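Local atomic coordinates of importin subunit beta-1 (Saccharomyces cerevisiae, PDB entry 5OWU), a protein that carries proteins into the nucleus together with importin alpha, the adaptor that recognises the classical nuclear localization signal of the cargo. Residues V651-I657 and N693-L698; V660-A664 and A701-V705. One frame throughout, in Å; residues are numbered along the deposited sequence.

Interaction 1. Residues V651-I657 and N693-L698; sequences VDSPVSI and NARREL
Arg695 lies along the backbone of Val651 and Asp652 and grips it twice. Its backbone N donates to Val651 O at 3.2 Å, nearly straight at 171°. From CB outward the side chain stays on the same peptides: CB is 3.7 Å from Val651 O, and CG, set between the backbone N and the carbonyl carbon (chi1 62°), comes closer still to that oxygen. The chain then bends at chi3, and NE donates to Asp652 O (3.2 Å, 157°). That oxygen lies near the guanidinium plane, whereas NE stands above the carbonyl plane of Asp652. At the tip, Pro654 lies over one guanidinium face, offset toward its rim, its CD 4.0 Å from Arg695 NH2, while NH1 forms a salt bridge with OE1 of Glu697. An alanine in place of Arg695 would probably leave Asp652 O without this donor and Glu697 without its charged mate. Apolar packing adjoins these bonds: Val651 CG1 meets Leu698 CD2 at 3.6 Å, and Ile657 CD1 reaches Leu698 CD1 at 3.7 Å. Ser653 OG caps the turn into helix 655-669 through a weak bond from Val655 N. The contact joins 651-657 of HEAT 15 to 693-698 of HEAT 16, and two directional bonds from one residue fix their register, a constraint the aliphatic contacts do not add.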
ATOM      1  N   VAL A 651      13.552 -16.070 -12.931  1.00 54.91           N
ATOM      2  CA  VAL A 651      12.187 -15.596 -12.728  1.00 63.27           C
ATOM      3  C   VAL A 651      11.903 -15.225 -11.277  1.00 66.10           C
ATOM      4  O   VAL A 651      10.968 -14.461 -11.013  1.00 69.28           O
ATOM      5  CB  VAL A 651      11.174 -16.650 -13.208  1.00 63.73           C
ATOM      6  CG1 VAL A 651      11.238 -16.800 -14.712  1.00 58.76           C
ATOM      7  CG2 VAL A 651      11.406 -17.992 -12.507  1.00 67.18           C
ATOM      8  N   ASP A 652      12.659 -15.767 -10.319  1.00 66.90           N
ATOM      9  CA  ASP A 652      12.468 -15.381  -8.922  1.00 69.68           C
ATOM     10  C   ASP A 652      13.031 -13.993  -8.640  1.00 71.03           C
ATOM     11  O   ASP A 652      12.483 -13.256  -7.811  1.00 77.48           O
ATOM     12  CB  ASP A 652      13.126 -16.405  -8.000  1.00 71.05           C
ATOM     13  CG  ASP A 652      14.627 -16.484  -8.197  1.00 72.90           C
ATOM     14  OD1 ASP A 652      15.096 -16.190  -9.315  1.00 78.68           O
ATOM     15  OD2 ASP A 652      15.338 -16.839  -7.235  1.00 80.78           O
ATOM     16  N   SER A 653      14.112 -13.624  -9.311  1.00 71.24           N
ATOM     17  CA  SER A 653      14.795 -12.366  -9.074  1.00 70.46           C
ATOM     18  C   SER A 653      14.108 -11.226  -9.828  1.00 75.00           C
ATOM     19  O   SER A 653      13.503 -11.445 -10.881  1.00 72.03           O
ATOM     20  CB  SER A 653      16.249 -12.479  -9.519  1.00 64.93           C
ATOM     21  OG  SER A 653      16.966 -11.284  -9.280  1.00 73.69           O
ATOM     22  N   PRO A 654      14.181  -9.995  -9.313  1.00 68.56           N
ATOM     23  CA  PRO A 654      13.619  -8.858 -10.061  1.00 59.90           C
ATOM     24  C   PRO A 654      14.372  -8.540 -11.341  1.00 51.87           C
ATOM     25  O   PRO A 654      13.871  -7.753 -12.156  1.00 51.68           O
ATOM     26  CB  PRO A 654      13.710  -7.700  -9.059  1.00 58.68           C
ATOM     27  CG  PRO A 654      14.828  -8.075  -8.157  1.00 66.35           C
ATOM     28  CD  PRO A 654      14.765  -9.569  -8.029  1.00 71.34           C
ATOM     29  N   VAL A 655      15.549  -9.132 -11.552  1.00 56.37           N
ATOM     30  CA  VAL A 655      16.319  -8.866 -12.763  1.00 58.41           C
ATOM     31  C   VAL A 655      15.558  -9.318 -14.004  1.00 44.17           C
ATOM     32  O   VAL A 655      15.755  -8.770 -15.096  1.00 41.55           O
ATOM     33  CB  VAL A 655      17.701  -9.548 -12.666  1.00 50.51           C
ATOM     34  CG1 VAL A 655      17.576 -11.060 -12.833  1.00 53.51           C
ATOM     35  CG2 VAL A 655      18.667  -8.964 -13.684  1.00 47.62           C
ATOM     36  N   SER A 656      14.682 -10.317 -13.867  1.00 43.99           N
ATOM     37  CA  SER A 656      13.943 -10.808 -15.027  1.00 55.35           C
ATOM     38  C   SER A 656      12.934  -9.772 -15.509  1.00 45.41           C
ATOM     39  O   SER A 656      12.722  -9.620 -16.719  1.00 42.96           O
ATOM     40  CB  SER A 656      13.242 -12.125 -14.689  1.00 51.23           C
ATOM     41  OG  SER A 656      12.280 -11.944 -13.661  1.00 57.71           O
ATOM     42  N   ILE A 657      12.310  -9.048 -14.579  1.00 36.24           N
ATOM     43  CA  ILE A 657      11.402  -7.963 -14.948  1.00 35.21           C
ATOM     44  C   ILE A 657      12.138  -6.929 -15.786  1.00 32.15           C
ATOM     45  O   ILE A 657      11.654  -6.479 -16.834  1.00 35.94           O
ATOM     46  CB  ILE A 657      10.797  -7.311 -13.692  1.00 46.53           C
ATOM     47  CG1 ILE A 657      10.165  -8.357 -12.765  1.00 50.12           C
ATOM     48  CG2 ILE A 657       9.783  -6.229 -14.092  1.00 41.88           C
ATOM     49  CD1 ILE A 657       8.947  -8.989 -13.314  1.00 54.84           C
ATOM     50  N   ASN A 693       7.900 -21.293 -10.593  1.00 73.73           N
ATOM     51  CA  ASN A 693       8.765 -20.527  -9.695  1.00 71.61           C
ATOM     52  C   ASN A 693       8.813 -19.044 -10.040  1.00 72.35           C
ATOM     53  O   ASN A 693       9.647 -18.333  -9.462  1.00 72.71           O
ATOM     54  CB  ASN A 693      10.184 -21.100  -9.712  1.00 76.12           C
ATOM     55  CG  ASN A 693      10.290 -22.426  -8.982  1.00 87.17           C
ATOM     56  OD1 ASN A 693       9.357 -22.853  -8.300  1.00 89.23           O
ATOM     57  ND2 ASN A 693      11.439 -23.079  -9.112  1.00 88.94           N
ATOM     58  N   ALA A 694       7.970 -18.544 -10.940  1.00 66.92           N
ATOM     59  CA  ALA A 694       8.020 -17.144 -11.335  1.00 61.05           C
ATOM     60  C   ALA A 694       7.359 -16.267 -10.283  1.00 54.86           C
ATOM     61  O   ALA A 694       6.246 -16.554  -9.833  1.00 58.44           O
ATOM     62  CB  ALA A 694       7.326 -16.943 -12.681  1.00 68.07           C
ATOM     63  N   ARG A 695       8.043 -15.192  -9.900  1.00 68.11           N
ATOM     64  CA  ARG A 695       7.433 -14.206  -9.024  1.00 68.65           C
ATOM     65  C   ARG A 695       6.201 -13.614  -9.700  1.00 65.73           C
ATOM     66  O   ARG A 695       6.062 -13.634 -10.925  1.00 68.08           O
ATOM     67  CB  ARG A 695       8.428 -13.101  -8.670  1.00 63.37           C
ATOM     68  CG  ARG A 695       8.931 -12.286  -9.859  1.00 74.08           C
ATOM     69  CD  ARG A 695       9.393 -10.910  -9.419  1.00 83.23           C
ATOM     70  NE  ARG A 695      10.236 -10.965  -8.228  1.00 83.56           N
ATOM     71  CZ  ARG A 695      10.416  -9.951  -7.388  1.00 83.34           C
ATOM     72  NH1 ARG A 695       9.804  -8.789  -7.592  1.00 80.51           N
ATOM     73  NH2 ARG A 695      11.205 -10.100  -6.335  1.00 80.45           N
ATOM     74  N   ARG A 696       5.291 -13.087  -8.881  1.00 62.26           N
ATOM     75  CA  ARG A 696       4.031 -12.592  -9.424  1.00 64.74           C
ATOM     76  C   ARG A 696       4.265 -11.432 -10.388  1.00 54.78           C
ATOM     77  O   ARG A 696       3.664 -11.382 -11.470  1.00 56.51           O
ATOM     78  CB  ARG A 696       3.095 -12.189  -8.280  1.00 62.10           C
ATOM     79  CG  ARG A 696       3.582 -11.031  -7.420  1.00 68.14           C
ATOM     80  CD  ARG A 696       2.522 -10.587  -6.411  1.00 76.06           C
ATOM     81  NE  ARG A 696       2.136 -11.651  -5.481  1.00 79.41           N
ATOM     82  CZ  ARG A 696       0.983 -12.318  -5.504  1.00 85.70           C
ATOM     83  NH1 ARG A 696       0.051 -12.057  -6.412  1.00 84.50           N
ATOM     84  NH2 ARG A 696       0.755 -13.262  -4.600  1.00 91.13           N
ATOM     85  N   GLU A 697       5.175 -10.517 -10.038  1.00 51.99           N
ATOM     86  CA  GLU A 697       5.399  -9.324 -10.850  1.00 56.56           C
ATOM     87  C   GLU A 697       5.822  -9.658 -12.275  1.00 55.09           C
ATOM     88  O   GLU A 697       5.736  -8.792 -13.150  1.00 44.55           O
ATOM     89  CB  GLU A 697       6.460  -8.426 -10.207  1.00 62.96           C
ATOM     90  CG  GLU A 697       6.057  -7.797  -8.870  1.00 69.54           C
ATOM     91  CD  GLU A 697       6.219  -8.739  -7.684  1.00 65.56           C
ATOM     92  OE1 GLU A 697       6.928  -9.759  -7.815  1.00 58.91           O
ATOM     93  OE2 GLU A 697       5.636  -8.461  -6.616  1.00 71.28           O
ATOM     94  N   LEU A 698       6.278 -10.887 -12.530  1.00 43.76           N
ATOM     95  CA  LEU A 698       6.690 -11.254 -13.880  1.00 46.52           C
ATOM     96  C   LEU A 698       5.494 -11.347 -14.813  1.00 44.78           C
ATOM     97  O   LEU A 698       5.570 -10.914 -15.971  1.00 39.73           O
ATOM     98  CB  LEU A 698       7.460 -12.573 -13.855  1.00 46.26           C
ATOM     99  CG  LEU A 698       8.143 -12.944 -15.177  1.00 53.35           C
ATOM    100  CD1 LEU A 698       9.351 -12.053 -15.435  1.00 52.40           C
ATOM    101  CD2 LEU A 698       8.546 -14.408 -15.199  1.00 57.16           C
TER

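Interaction 2. Residues V660-A664 and A701-V705; sequences VGFIA and AVLSV
Ala701 opens the contact with its CB 4.2 Å from Val660 CG1, and its backbone oxygen lies near the same methyl. One residue on, Val702 touches more lightly, its CG2 4.3 Å from Val660 CG2. Leu703 and Ser704 turn to the next repeat: Leu703 packs on Ala753 and Val754, and Ser704 OG bonds to Asp756. Val705 brings the chain back and carries much of the packing. Its CB meets Val660 CG1 at 3.7 Å, a methyl whose position anti to the Val660 backbone N (chi1 173°) points it at the gap between Ala701 O and Val705 CB. The other branch, Val705 CG2, reaches the turn of helix 655-669 between Val660 and Ala664, 4.0 Å from Ile663 CG2 and equally far from Ala664 CB, and lies over the backbone at 3.7 Å from Ala664 N. No hydrogen bond crosses, and the short segments run almost parallel, 12° apart with axes 9.7 Å from each other. This is the side-by-side stacking of equivalent helices in successive HEAT repeats, here 15 and 16. Helix 675-689 packs against both through Met688, Met681, Leu685 and Ile689; helix 637-649 backs Val660 and Ile663 through Leu648, and helix 741-764 lies against helix 698-713.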
ATOM      1  N   VAL A 660      12.913  -8.145 -19.218  1.00 35.70           N
ATOM      2  CA  VAL A 660      11.728  -7.951 -20.052  1.00 34.75           C
ATOM      3  C   VAL A 660      11.643  -6.501 -20.503  1.00 35.07           C
ATOM      4  O   VAL A 660      11.240  -6.210 -21.636  1.00 35.75           O
ATOM      5  CB  VAL A 660      10.450  -8.374 -19.307  1.00 29.91           C
ATOM      6  CG1 VAL A 660       9.206  -7.998 -20.121  1.00 33.09           C
ATOM      7  CG2 VAL A 660      10.453  -9.863 -19.041  1.00 25.93           C
ATOM      8  N   GLY A 661      12.007  -5.567 -19.622  1.00 33.76           N
ATOM      9  CA  GLY A 661      12.023  -4.166 -20.011  1.00 32.69           C
ATOM     10  C   GLY A 661      13.037  -3.871 -21.097  1.00 27.77           C
ATOM     11  O   GLY A 661      12.831  -2.974 -21.924  1.00 31.93           O
ATOM     12  N   PHE A 662      14.149  -4.608 -21.109  1.00 30.14           N
ATOM     13  CA  PHE A 662      15.075  -4.519 -22.233  1.00 28.84           C
ATOM     14  C   PHE A 662      14.395  -4.945 -23.525  1.00 30.47           C
ATOM     15  O   PHE A 662      14.504  -4.266 -24.555  1.00 32.19           O
ATOM     16  CB  PHE A 662      16.306  -5.386 -21.982  1.00 28.22           C
ATOM     17  CG  PHE A 662      17.267  -5.414 -23.138  1.00 30.32           C
ATOM     18  CD1 PHE A 662      18.210  -4.416 -23.294  1.00 33.59           C
ATOM     19  CD2 PHE A 662      17.218  -6.432 -24.071  1.00 23.75           C
ATOM     20  CE1 PHE A 662      19.097  -4.436 -24.358  1.00 38.61           C
ATOM     21  CE2 PHE A 662      18.099  -6.456 -25.141  1.00 34.66           C
ATOM     22  CZ  PHE A 662      19.039  -5.456 -25.283  1.00 37.09           C
ATOM     23  N   ILE A 663      13.688  -6.078 -23.493  1.00 30.81           N
ATOM     24  CA  ILE A 663      12.964  -6.504 -24.691  1.00 27.13           C
ATOM     25  C   ILE A 663      11.998  -5.410 -25.136  1.00 30.00           C
ATOM     26  O   ILE A 663      11.912  -5.080 -26.327  1.00 27.88           O
ATOM     27  CB  ILE A 663      12.242  -7.842 -24.443  1.00 26.56           C
ATOM     28  CG1 ILE A 663      13.247  -8.925 -24.062  1.00 33.88           C
ATOM     29  CG2 ILE A 663      11.469  -8.272 -25.699  1.00 30.43           C
ATOM     30  CD1 ILE A 663      12.613 -10.231 -23.617  1.00 38.31           C
ATOM     31  N   ALA A 664      11.270  -4.815 -24.185  1.00 28.81           N
ATOM     32  CA  ALA A 664      10.354  -3.728 -24.520  1.00 32.08           C
ATOM     33  C   ALA A 664      11.085  -2.592 -25.218  1.00 33.55           C
ATOM     34  O   ALA A 664      10.597  -2.053 -26.219  1.00 29.38           O
ATOM     35  CB  ALA A 664       9.659  -3.210 -23.259  1.00 27.20           C
ATOM     36  N   ALA A 701       4.418  -7.979 -16.502  1.00 34.61           N
ATOM     37  CA  ALA A 701       5.481  -7.518 -17.389  1.00 40.99           C
ATOM     38  C   ALA A 701       5.445  -8.259 -18.722  1.00 33.61           C
ATOM     39  O   ALA A 701       5.383  -7.643 -19.795  1.00 34.56           O
ATOM     40  CB  ALA A 701       6.839  -7.698 -16.710  1.00 41.86           C
ATOM     41  N   VAL A 702       5.435  -9.589 -18.671  1.00 32.69           N
ATOM     42  CA  VAL A 702       5.411 -10.364 -19.908  1.00 31.90           C
ATOM     43  C   VAL A 702       4.171 -10.017 -20.721  1.00 38.43           C
ATOM     44  O   VAL A 702       4.253  -9.778 -21.934  1.00 33.59           O
ATOM     45  CB  VAL A 702       5.506 -11.867 -19.598  1.00 30.29           C
ATOM     46  CG1 VAL A 702       5.366 -12.694 -20.865  1.00 34.29           C
ATOM     47  CG2 VAL A 702       6.841 -12.155 -18.934  1.00 32.67           C
ATOM     48  N   LEU A 703       3.007  -9.938 -20.073  1.00 34.94           N
ATOM     49  CA  LEU A 703       1.812  -9.582 -20.827  1.00 32.70           C
ATOM     50  C   LEU A 703       2.039  -8.268 -21.562  1.00 37.12           C
ATOM     51  O   LEU A 703       1.833  -8.175 -22.781  1.00 31.73           O
ATOM     52  CB  LEU A 703       0.598  -9.500 -19.899  1.00 42.85           C
ATOM     53  CG  LEU A 703       0.112 -10.822 -19.288  1.00 45.49           C
ATOM     54  CD1 LEU A 703      -1.038 -10.569 -18.328  1.00 42.82           C
ATOM     55  CD2 LEU A 703      -0.315 -11.825 -20.352  1.00 34.29           C
ATOM     56  N   SER A 704       2.555  -7.261 -20.851  1.00 29.45           N
ATOM     57  CA  SER A 704       2.737  -5.962 -21.482  1.00 30.98           C
ATOM     58  C   SER A 704       3.680  -6.067 -22.668  1.00 29.23           C
ATOM     59  O   SER A 704       3.450  -5.437 -23.709  1.00 28.97           O
ATOM     60  CB  SER A 704       3.260  -4.945 -20.469  1.00 29.21           C
ATOM     61  OG  SER A 704       2.314  -4.745 -19.443  1.00 47.26           O
ATOM     62  N   VAL A 705       4.729  -6.888 -22.548  1.00 31.89           N
ATOM     63  CA  VAL A 705       5.730  -6.886 -23.605  1.00 22.41           C
ATOM     64  C   VAL A 705       5.178  -7.583 -24.834  1.00 34.47           C
ATOM     65  O   VAL A 705       5.578  -7.266 -25.964  1.00 31.14           O
ATOM     66  CB  VAL A 705       7.059  -7.502 -23.115  1.00 28.53           C
ATOM     67  CG1 VAL A 705       7.084  -9.024 -23.252  1.00 32.68           C
ATOM     68  CG2 VAL A 705       8.226  -6.887 -23.859  1.00 36.93           C
TER

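In the fold
Both contacts join HEAT 15 to HEAT 16 and use helix 655-669, interaction 1 where it begins and interaction 2 farther along. Their centres are 12 Å apart, and Ile657 CD1 comes within 4.2 Å of Ala701 CB, so the two contacts touch there. Interaction 1 is partly buried and mixed: a partly exposed arginine makes polar bonds to the backbone of buried Val651 and exposed Asp652, and the contact buries 441 Å². Interaction 2 buries 214 Å², has no exposed participant and is held by apolar packing, with no hydrogen bond across. The chemistry thus changes from polar, directional bonds between the loops to nonpolar packing between nearly parallel helices in a buried contact.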